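Local coordinates for ribokinase, putative (Burkholderia thailandensis, PDB 3B1N), which acts as a nucleoside kinase of the ribokinase clan, probably transferring a phosphate group from ATP to the ribose of nucleoside substrates, at residues 141-146 with 167-172; 151-156 with 161-166. All coordinates share one frame; numbering follows the deposited sequence.

Contact 1: 141-146 with 167-172; sequences VGPDGF and PGQGLP. With MZR (5-hydroxy-1-(beta-D-ribofuranosyl)-1H-imidazole-4-carboxamide), chain F.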
ATOM      1  N   VAL B 141     -16.785 -19.646  -1.286  1.00 10.19           N
ATOM      2  CA  VAL B 141     -16.662 -18.619  -2.337  1.00 10.56           C
ATOM      3  C   VAL B 141     -16.012 -17.408  -1.669  1.00 11.07           C
ATOM      4  O   VAL B 141     -16.598 -16.768  -0.789  1.00 11.41           O
ATOM      5  CB  VAL B 141     -18.024 -18.233  -2.921  1.00 11.41           C
ATOM      6  CG1 VAL B 141     -17.850 -17.061  -3.960  1.00 10.65           C
ATOM      7  CG2 VAL B 141     -18.726 -19.486  -3.573  1.00 13.38           C
ATOM      8  N   GLY B 142     -14.776 -17.101  -2.085  1.00 10.87           N
ATOM      9  CA  GLY B 142     -14.056 -15.992  -1.522  1.00 11.49           C
ATOM     10  C   GLY B 142     -13.799 -14.918  -2.554  1.00 10.83           C
ATOM     11  O   GLY B 142     -14.295 -15.013  -3.690  1.00 12.76           O
ATOM     12  N   PRO B 143     -12.994 -13.912  -2.206  1.00 10.68           N
ATOM     13  CA  PRO B 143     -12.784 -12.770  -3.074  1.00 10.57           C
ATOM     14  C   PRO B 143     -12.226 -13.225  -4.418  1.00 11.92           C
ATOM     15  O   PRO B 143     -11.349 -14.104  -4.482  1.00 11.50           O
ATOM     16  CB  PRO B 143     -11.733 -11.956  -2.332  1.00 11.15           C
ATOM     17  CG  PRO B 143     -12.075 -12.215  -0.877  1.00 11.30           C
ATOM     18  CD  PRO B 143     -12.366 -13.716  -0.887  1.00 11.03           C
ATOM     19  N   ASP B 144     -12.724 -12.607  -5.471  1.00 11.47           N
ATOM     20  CA  ASP B 144     -12.503 -13.092  -6.835  1.00 12.27           C
ATOM     21  C   ASP B 144     -13.051 -12.042  -7.772  1.00 13.33           C
ATOM     22  O   ASP B 144     -13.553 -11.020  -7.326  1.00 14.86           O
ATOM     23  CB  ASP B 144     -13.312 -14.403  -7.032  1.00 12.72           C
ATOM     24  CG  ASP B 144     -12.700 -15.369  -8.011  1.00 13.92           C
ATOM     25  OD1 ASP B 144     -11.880 -15.024  -8.865  1.00 14.25           O
ATOM     26  OD2 ASP B 144     -13.052 -16.565  -7.886  1.00 13.94           O
ATOM     27  N   GLY B 145     -12.950 -12.287  -9.060  1.00 13.70           N
ATOM     28  CA  GLY B 145     -13.711 -11.462 -10.004  1.00 14.48           C
ATOM     29  C   GLY B 145     -15.173 -11.416  -9.622  1.00 14.83           C
ATOM     30  O   GLY B 145     -15.758 -12.416  -9.172  1.00 14.41           O
ATOM     31  N   PHE B 146     -15.770 -10.229  -9.717  1.00 16.45           N
ATOM     32  CA  PHE B 146     -17.103 -10.037  -9.176  1.00 17.12           C
ATOM     33  C   PHE B 146     -18.124 -10.963  -9.818  1.00 17.21           C
ATOM     34  O   PHE B 146     -18.902 -11.639  -9.135  1.00 17.55           O
ATOM     35  CB  PHE B 146     -17.556  -8.567  -9.334  1.00 17.60           C
ATOM     36  CG  PHE B 146     -18.977  -8.328  -8.840  1.00 19.23           C
ATOM     37  CD1 PHE B 146     -19.312  -8.489  -7.487  1.00 21.08           C
ATOM     38  CD2 PHE B 146     -19.980  -7.971  -9.735  1.00 22.32           C
ATOM     39  CE1 PHE B 146     -20.626  -8.269  -7.007  1.00 23.03           C
ATOM     40  CE2 PHE B 146     -21.317  -7.774  -9.274  1.00 26.05           C
ATOM     41  CZ  PHE B 146     -21.635  -7.933  -7.912  1.00 24.31           C
ATOM     42  N   PRO B 167     -17.127 -12.626   1.328  1.00 16.05           N
ATOM     43  CA  PRO B 167     -17.019 -11.538   0.338  1.00 16.62           C
ATOM     44  C   PRO B 167     -15.664 -10.822   0.447  1.00 18.67           C
ATOM     45  O   PRO B 167     -15.046 -10.485  -0.591  1.00 18.30           O
ATOM     46  CB  PRO B 167     -18.246 -10.668   0.614  1.00 17.76           C
ATOM     47  CG  PRO B 167     -18.679 -10.987   2.049  1.00 17.71           C
ATOM     48  CD  PRO B 167     -18.278 -12.420   2.245  1.00 16.00           C
ATOM     49  N   GLY B 168     -15.176 -10.698   1.680  1.00 16.13           N
ATOM     50  CA  GLY B 168     -13.798 -10.241   1.939  1.00 18.55           C
ATOM     51  C   GLY B 168     -13.470  -8.955   1.180  1.00 17.91           C
ATOM     52  O   GLY B 168     -14.239  -8.015   1.123  1.00 16.14           O
ATOM     53  N   GLN B 169     -12.290  -8.958   0.599  1.00 18.40           N
ATOM     54  CA  GLN B 169     -11.821  -7.811  -0.158  1.00 18.62           C
ATOM     55  C   GLN B 169     -12.650  -7.471  -1.377  1.00 19.33           C
ATOM     56  O   GLN B 169     -12.450  -6.418  -2.000  1.00 19.12           O
ATOM     57  CB  GLN B 169     -10.389  -8.096  -0.591  1.00 19.99           C
ATOM     58  CG  GLN B 169      -9.443  -8.148   0.566  1.00 24.35           C
ATOM     59  CD  GLN B 169      -9.026  -9.547   0.912  1.00 29.67           C
ATOM     60  OE1 GLN B 169      -9.839 -10.491   0.945  1.00 28.58           O
ATOM     61  NE2 GLN B 169      -7.737  -9.694   1.202  1.00 31.28           N
ATOM     62  N   GLY B 170     -13.577  -8.356  -1.734  1.00 18.02           N
ATOM     63  CA  GLY B 170     -14.418  -8.151  -2.908  1.00 18.77           C
ATOM     64  C   GLY B 170     -15.622  -7.293  -2.609  1.00 19.76           C
ATOM     65  O   GLY B 170     -16.378  -6.926  -3.523  1.00 18.57           O
ATOM     66  N   LEU B 171     -15.781  -6.910  -1.348  1.00 19.66           N
ATOM     67  CA  LEU B 171     -16.983  -6.176  -0.926  1.00 22.21           C
ATOM     68  C   LEU B 171     -17.300  -4.895  -1.722  1.00 22.38           C
ATOM     69  O   LEU B 171     -18.476  -4.657  -2.016  1.00 23.46           O
ATOM     70  CB  LEU B 171     -16.900  -5.869   0.567  1.00 22.33           C
ATOM     71  CG  LEU B 171     -18.007  -6.198   1.554  1.00 26.71           C
ATOM     72  CD1 LEU B 171     -19.152  -7.093   1.037  1.00 24.53           C
ATOM     73  CD2 LEU B 171     -17.320  -6.774   2.779  1.00 26.06           C
ATOM     74  N   PRO B 172     -16.287  -4.087  -2.107  1.00 22.85           N
ATOM     75  CA  PRO B 172     -16.613  -2.860  -2.863  1.00 23.76           C
ATOM     76  C   PRO B 172     -17.377  -3.097  -4.167  1.00 24.80           C
ATOM     77  O   PRO B 172     -18.073  -2.189  -4.656  1.00 26.41           O
ATOM     78  CB  PRO B 172     -15.219  -2.241  -3.130  1.00 23.49           C
ATOM     79  CG  PRO B 172     -14.416  -2.689  -1.935  1.00 24.25           C
ATOM     80  CD  PRO B 172     -14.838  -4.128  -1.803  1.00 21.63           C
TER
HETATM   81  N1  MZR F 401      -9.861  -9.864  -4.846  1.00 14.83           N
HETATM   82  O3  MZR F 401      -8.102 -11.737  -3.757  1.00 13.76           O
HETATM   83  C4  MZR F 401      -7.575 -10.550  -3.204  1.00 13.32           C
HETATM   84  C5  MZR F 401      -8.092  -9.217  -3.414  1.00 13.51           C
HETATM   85  C6  MZR F 401      -9.234  -8.859  -4.258  1.00 15.14           C
HETATM   86  O6  MZR F 401      -9.489  -7.639  -4.339  1.00 16.75           O
HETATM   87  N7  MZR F 401      -7.251  -8.440  -2.677  1.00 12.63           N
HETATM   88  C8  MZR F 401      -6.335  -9.237  -2.082  1.00 13.29           C
HETATM   89  N9  MZR F 401      -6.520 -10.551  -2.400  1.00 10.91           N
HETATM   90  C1' MZR F 401      -5.752 -11.703  -1.901  1.00 10.10           C
HETATM   91  C2' MZR F 401      -4.237 -11.604  -1.936  1.00 10.72           C
HETATM   92  O2' MZR F 401      -3.825 -12.195  -3.164  1.00  9.82           O
HETATM   93  C3' MZR F 401      -3.827 -12.350  -0.641  1.00 10.89           C
HETATM   94  O3' MZR F 401      -3.025 -13.522  -0.805  1.00  8.82           O
HETATM   95  C4' MZR F 401      -5.130 -12.688   0.035  1.00 11.70           C
HETATM   96  O4' MZR F 401      -6.041 -11.751  -0.508  1.00 12.58           O
HETATM   97  C5' MZR F 401      -5.031 -12.525   1.534  1.00 14.07           C
HETATM   98  O5' MZR F 401      -6.325 -12.907   2.072  1.00 17.97           O
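The pyrrolidine ring of P143 meets the Q169 side chain beside the bound nucleoside analogue mizoribine, and both residues belong to its pocket. P143 CG lies 3.4 Å from Q169 OE1, the two side chains running obliquely past each other. The proline also gives a flank to the ligand, its CB lying 3.8 Å from the carboxamide nitrogen N1 of mizoribine. Q169 reaches further along the molecule. Its CB sits 3.8 Å from C5 of the imidazole, and its amide NE2 comes to 3.2 Å from the ribose ring oxygen O4'. A first torsion that sets CG beside the backbone N (chi1 -67°), followed by a bend at chi2 (105°), carries the amide from the base to the sugar while OE1 stays near the proline.

The second shell is largely backbone. P143 CG rests 3.4 Å from P167 O and 3.8 Å from G168 CA. That carbonyl also accepts the amide of G170, with G170 N to P167 O at 2.8 Å, so the turn leading into the 3-10 segment 169-172 is closed by its own bond and offers the proline a compact surface. G168 takes up a positive phi (50°) where the chain turns beside the P143 ring.

Other groups complete the pocket. S8, D12, N52 and D253 bond to mizoribine, as does S36 of the second subunit, which also packs on Q169. C49, on helix 49-59, touches both P143 and Q169. Segment 141-146 leaves strand 138-141 and enters helix 146-158, while 167-172 leaves the adjacent parallel strand 163-165 and leads to helix 176-185: a substrate site built where neighbouring strands of a Rossmann-like sheet end.

Contact 2: 151-156 with 161-166; sequences QHTEEL and VPFIFD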
ATOM      1  N   GLN B 151     -21.776 -15.621  -9.537  1.00 15.85           N
ATOM      2  CA  GLN B 151     -22.081 -16.839 -10.265  0.50 16.22           C
ATOM      3  C   GLN B 151     -21.857 -18.082  -9.407  1.00 16.70           C
ATOM      4  O   GLN B 151     -22.638 -18.999  -9.390  1.00 16.71           O
ATOM      5  CB  GLN B 151     -21.159 -16.923 -11.481  0.50 15.79           C
ATOM      6  CG  GLN B 151     -21.493 -17.987 -12.467  0.50 15.68           C
ATOM      7  CD  GLN B 151     -20.451 -18.029 -13.563  0.50 14.41           C
ATOM      8  OE1 GLN B 151     -20.561 -17.320 -14.574  0.50 17.03           O
ATOM      9  NE2 GLN B 151     -19.386 -18.776 -13.327  0.50  7.26           N
ATOM     10  N   HIS B 152     -20.719 -18.113  -8.718  1.00 16.69           N
ATOM     11  CA  HIS B 152     -20.421 -19.301  -7.905  1.00 15.88           C
ATOM     12  C   HIS B 152     -21.452 -19.482  -6.800  1.00 16.13           C
ATOM     13  O   HIS B 152     -21.854 -20.618  -6.489  1.00 18.14           O
ATOM     14  CB  HIS B 152     -19.012 -19.216  -7.282  1.00 15.54           C
ATOM     15  CG  HIS B 152     -17.901 -19.230  -8.273  1.00 17.04           C
ATOM     16  ND1 HIS B 152     -17.986 -19.821  -9.521  1.00 18.44           N
ATOM     17  CD2 HIS B 152     -16.636 -18.756  -8.161  1.00 17.48           C
ATOM     18  CE1 HIS B 152     -16.831 -19.654 -10.153  1.00 22.39           C
ATOM     19  NE2 HIS B 152     -15.999 -19.011  -9.343  1.00 19.11           N
ATOM     20  N   THR B 153     -21.859 -18.372  -6.187  1.00 15.78           N
ATOM     21  CA  THR B 153     -22.862 -18.451  -5.133  1.00 16.13           C
ATOM     22  C   THR B 153     -24.194 -18.973  -5.644  1.00 17.99           C
ATOM     23  O   THR B 153     -24.803 -19.825  -4.985  1.00 16.19           O
ATOM     24  CB  THR B 153     -23.046 -17.165  -4.340  1.00 17.81           C
ATOM     25  OG1 THR B 153     -23.605 -16.145  -5.152  1.00 21.61           O
ATOM     26  CG2 THR B 153     -21.703 -16.711  -3.843  1.00 14.24           C
ATOM     27  N   GLU B 154     -24.619 -18.447  -6.799  1.00 17.51           N
ATOM     28  CA  GLU B 154     -25.864 -18.925  -7.406  1.00 19.62           C
ATOM     29  C   GLU B 154     -25.792 -20.413  -7.723  1.00 19.34           C
ATOM     30  O   GLU B 154     -26.726 -21.171  -7.410  1.00 20.63           O
ATOM     31  CB  GLU B 154     -26.210 -18.087  -8.664  1.00 17.80           C
ATOM     32  CG  GLU B 154     -26.576 -16.625  -8.351  1.00 20.58           C
ATOM     33  CD  GLU B 154     -27.973 -16.481  -7.721  1.00 24.65           C
ATOM     34  OE1 GLU B 154     -28.785 -17.446  -7.752  1.00 26.48           O
ATOM     35  OE2 GLU B 154     -28.267 -15.387  -7.206  1.00 28.90           O
ATOM     36  N   GLU B 155     -24.705 -20.843  -8.327  1.00 19.07           N
ATOM     37  CA  GLU B 155     -24.563 -22.211  -8.791  1.00 19.17           C
ATOM     38  C   GLU B 155     -24.416 -23.192  -7.649  1.00 19.39           C
ATOM     39  O   GLU B 155     -24.989 -24.270  -7.660  1.00 20.95           O
ATOM     40  CB  GLU B 155     -23.407 -22.323  -9.734  1.00 19.13           C
ATOM     41  CG  GLU B 155     -23.739 -21.631 -11.070  1.00 22.48           C
ATOM     42  CD  GLU B 155     -22.688 -21.799 -12.091  1.00 28.26           C
ATOM     43  OE1 GLU B 155     -21.715 -22.530 -11.792  1.00 28.89           O
ATOM     44  OE2 GLU B 155     -22.827 -21.198 -13.202  1.00 28.79           O
ATOM     45  N   LEU B 156     -23.641 -22.830  -6.631  1.00 17.64           N
ATOM     46  CA  LEU B 156     -23.514 -23.763  -5.526  1.00 17.65           C
ATOM     47  C   LEU B 156     -24.846 -23.942  -4.798  1.00 18.26           C
ATOM     48  O   LEU B 156     -25.179 -25.057  -4.359  1.00 19.88           O
ATOM     49  CB  LEU B 156     -22.380 -23.323  -4.563  1.00 15.89           C
ATOM     50  CG  LEU B 156     -20.983 -23.492  -5.134  1.00 15.22           C
ATOM     51  CD1 LEU B 156     -20.045 -22.604  -4.314  1.00 14.14           C
ATOM     52  CD2 LEU B 156     -20.512 -24.960  -5.091  1.00 16.52           C
ATOM     53  N   VAL B 161     -24.919 -27.539  -2.680  1.00 21.07           N
ATOM     54  CA  VAL B 161     -23.622 -27.771  -1.996  1.00 19.80           C
ATOM     55  C   VAL B 161     -23.501 -26.757  -0.875  1.00 18.63           C
ATOM     56  O   VAL B 161     -23.681 -25.559  -1.133  1.00 18.79           O
ATOM     57  CB  VAL B 161     -22.429 -27.627  -2.992  1.00 19.62           C
ATOM     58  CG1 VAL B 161     -21.072 -27.733  -2.242  1.00 17.31           C
ATOM     59  CG2 VAL B 161     -22.506 -28.650  -4.113  1.00 20.36           C
ATOM     60  N   PRO B 162     -23.278 -27.211   0.387  1.00 16.98           N
ATOM     61  CA  PRO B 162     -23.131 -26.235   1.496  1.00 16.99           C
ATOM     62  C   PRO B 162     -21.859 -25.397   1.238  1.00 15.77           C
ATOM     63  O   PRO B 162     -20.868 -25.949   0.804  1.00 14.89           O
ATOM     64  CB  PRO B 162     -22.955 -27.097   2.734  1.00 18.19           C
ATOM     65  CG  PRO B 162     -22.749 -28.493   2.281  1.00 20.02           C
ATOM     66  CD  PRO B 162     -23.061 -28.612   0.818  1.00 17.27           C
ATOM     67  N   PHE B 163     -21.924 -24.092   1.453  1.00 15.01           N
ATOM     68  CA  PHE B 163     -20.726 -23.287   1.180  1.00 14.45           C
ATOM     69  C   PHE B 163     -20.641 -22.121   2.126  1.00 13.90           C
ATOM     70  O   PHE B 163     -21.649 -21.531   2.558  1.00 13.04           O
ATOM     71  CB  PHE B 163     -20.656 -22.825  -0.307  1.00 14.86           C
ATOM     72  CG  PHE B 163     -21.715 -21.810  -0.704  1.00 16.86           C
ATOM     73  CD1 PHE B 163     -21.428 -20.445  -0.755  1.00 17.26           C
ATOM     74  CD2 PHE B 163     -22.994 -22.222  -1.055  1.00 19.01           C
ATOM     75  CE1 PHE B 163     -22.387 -19.499  -1.133  1.00 18.02           C
ATOM     76  CE2 PHE B 163     -23.969 -21.295  -1.459  1.00 19.66           C
ATOM     77  CZ  PHE B 163     -23.687 -19.937  -1.509  1.00 18.27           C
ATOM     78  N   ILE B 164     -19.390 -21.782   2.472  1.00 13.35           N
ATOM     79  CA  ILE B 164     -19.102 -20.520   3.157  1.00 12.72           C
ATOM     80  C   ILE B 164     -19.021 -19.396   2.121  1.00 11.90           C
ATOM     81  O   ILE B 164     -18.371 -19.578   1.097  1.00 12.63           O
ATOM     82  CB  ILE B 164     -17.710 -20.615   3.849  1.00 12.25           C
ATOM     83  CG1 ILE B 164     -17.649 -21.773   4.868  1.00 12.95           C
ATOM     84  CG2 ILE B 164     -17.418 -19.251   4.577  1.00 13.89           C
ATOM     85  CD1 ILE B 164     -16.293 -21.877   5.606  1.00 13.70           C
ATOM     86  N   PHE B 165     -19.663 -18.285   2.421  1.00 13.30           N
ATOM     87  CA  PHE B 165     -19.534 -17.048   1.627  1.00 14.51           C
ATOM     88  C   PHE B 165     -18.595 -16.099   2.370  1.00 14.95           C
ATOM     89  O   PHE B 165     -18.851 -15.727   3.514  1.00 14.71           O
ATOM     90  CB  PHE B 165     -20.909 -16.434   1.425  1.00 14.41           C
ATOM     91  CG  PHE B 165     -20.904 -15.145   0.641  1.00 15.01           C
ATOM     92  CD1 PHE B 165     -20.271 -15.064  -0.596  1.00 17.92           C
ATOM     93  CD2 PHE B 165     -21.584 -14.048   1.127  1.00 16.52           C
ATOM     94  CE1 PHE B 165     -20.301 -13.854  -1.330  1.00 19.54           C
ATOM     95  CE2 PHE B 165     -21.585 -12.839   0.431  1.00 17.21           C
ATOM     96  CZ  PHE B 165     -20.942 -12.767  -0.799  1.00 18.92           C
ATOM     97  N   ASP B 166     -17.499 -15.719   1.704  1.00 13.99           N
ATOM     98  CA  ASP B 166     -16.443 -14.925   2.241  0.50 14.92           C
ATOM     99  C   ASP B 166     -16.275 -13.688   1.271  1.00 15.67           C
ATOM    100  O   ASP B 166     -15.326 -13.780   0.456  1.00 16.09           O
ATOM    101  CB  ASP B 166     -15.284 -15.964   2.201  0.50 14.99           C
ATOM    102  CG  ASP B 166     -13.917 -15.420   2.506  0.50 15.52           C
ATOM    103  OD1 ASP B 166     -13.806 -14.412   3.217  0.50 18.43           O
ATOM    104  OD2 ASP B 166     -12.922 -16.060   2.008  0.50 15.93           O
TER
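L156 and T153 border the ring of F163 from the helix: L156 CB lies 3.7 Å from F163 CD2, and T153 O 3.7 Å from F163 CZ, both approaching obliquely, while V161 O lies at the ring's edge in its plane. The neighbouring ring, that of F165, takes the methyl of T153, also at a slant, with CG2 3.9 Å from F165 CD1. This is the return half of a beta-alpha-beta crossover, in which strand 138-141, helix 146-158 and strand 163-165 follow one another and the two strands become parallel neighbours in the central sheet. The axes of segments 151-156 and 163-165 approach to 10.2 Å and run nearly antiparallel (150°), as expected when a helix carries the chain back to start the next strand.

T153 serves both aromatic rings through one methyl, for CG2 is also 3.9 Å from F163 CE1. With OG1 placed between the backbone N and the carbonyl carbon, the hydroxyl can bond to V150 O within the helix while CG2 remains available to the rings. F163 adopts the crowded position for its CG (chi1 68°), which lays the ring alongside the helix between T153 and L156.

Further layers enclose this apolar seam. L156 and F163 both touch A139 of the preceding strand, whereas F165 packs against L179 and S182 of helix 176-185. I164 faces helix 251-264 on the sheet's other side.

Near the foot of the strand, L156 CD2 rests 3.9 Å from V161 CB. The backbones are joined beside that pair: V161 N donates to L156 O at 3.0 Å with an angle of 154° at the hydrogen, joining residues five apart in sequence as the helix gives way to the strand.

Both contacts are buried and draw on the same beta-alpha-beta unit, but at different levels of it. Contact 2 is the apolar interior, helix against strand, where phenylalanine, leucine and a threonine methyl fill the layer. Contact 1 lies beyond the strand ends, where a proline ring and a glutamine side chain border the bound nucleoside analogue. Their centres are 12 Å apart, and they adjoin directly: V141 O and D166 N, and V141 N and I164 O, are probably hydrogen-bonded, each pair at 2.9 Å, while V141 CG2 packs on L156 CD1. V141, at the end of strand 138-141, is thus shared between the packed interior and the pocket loops.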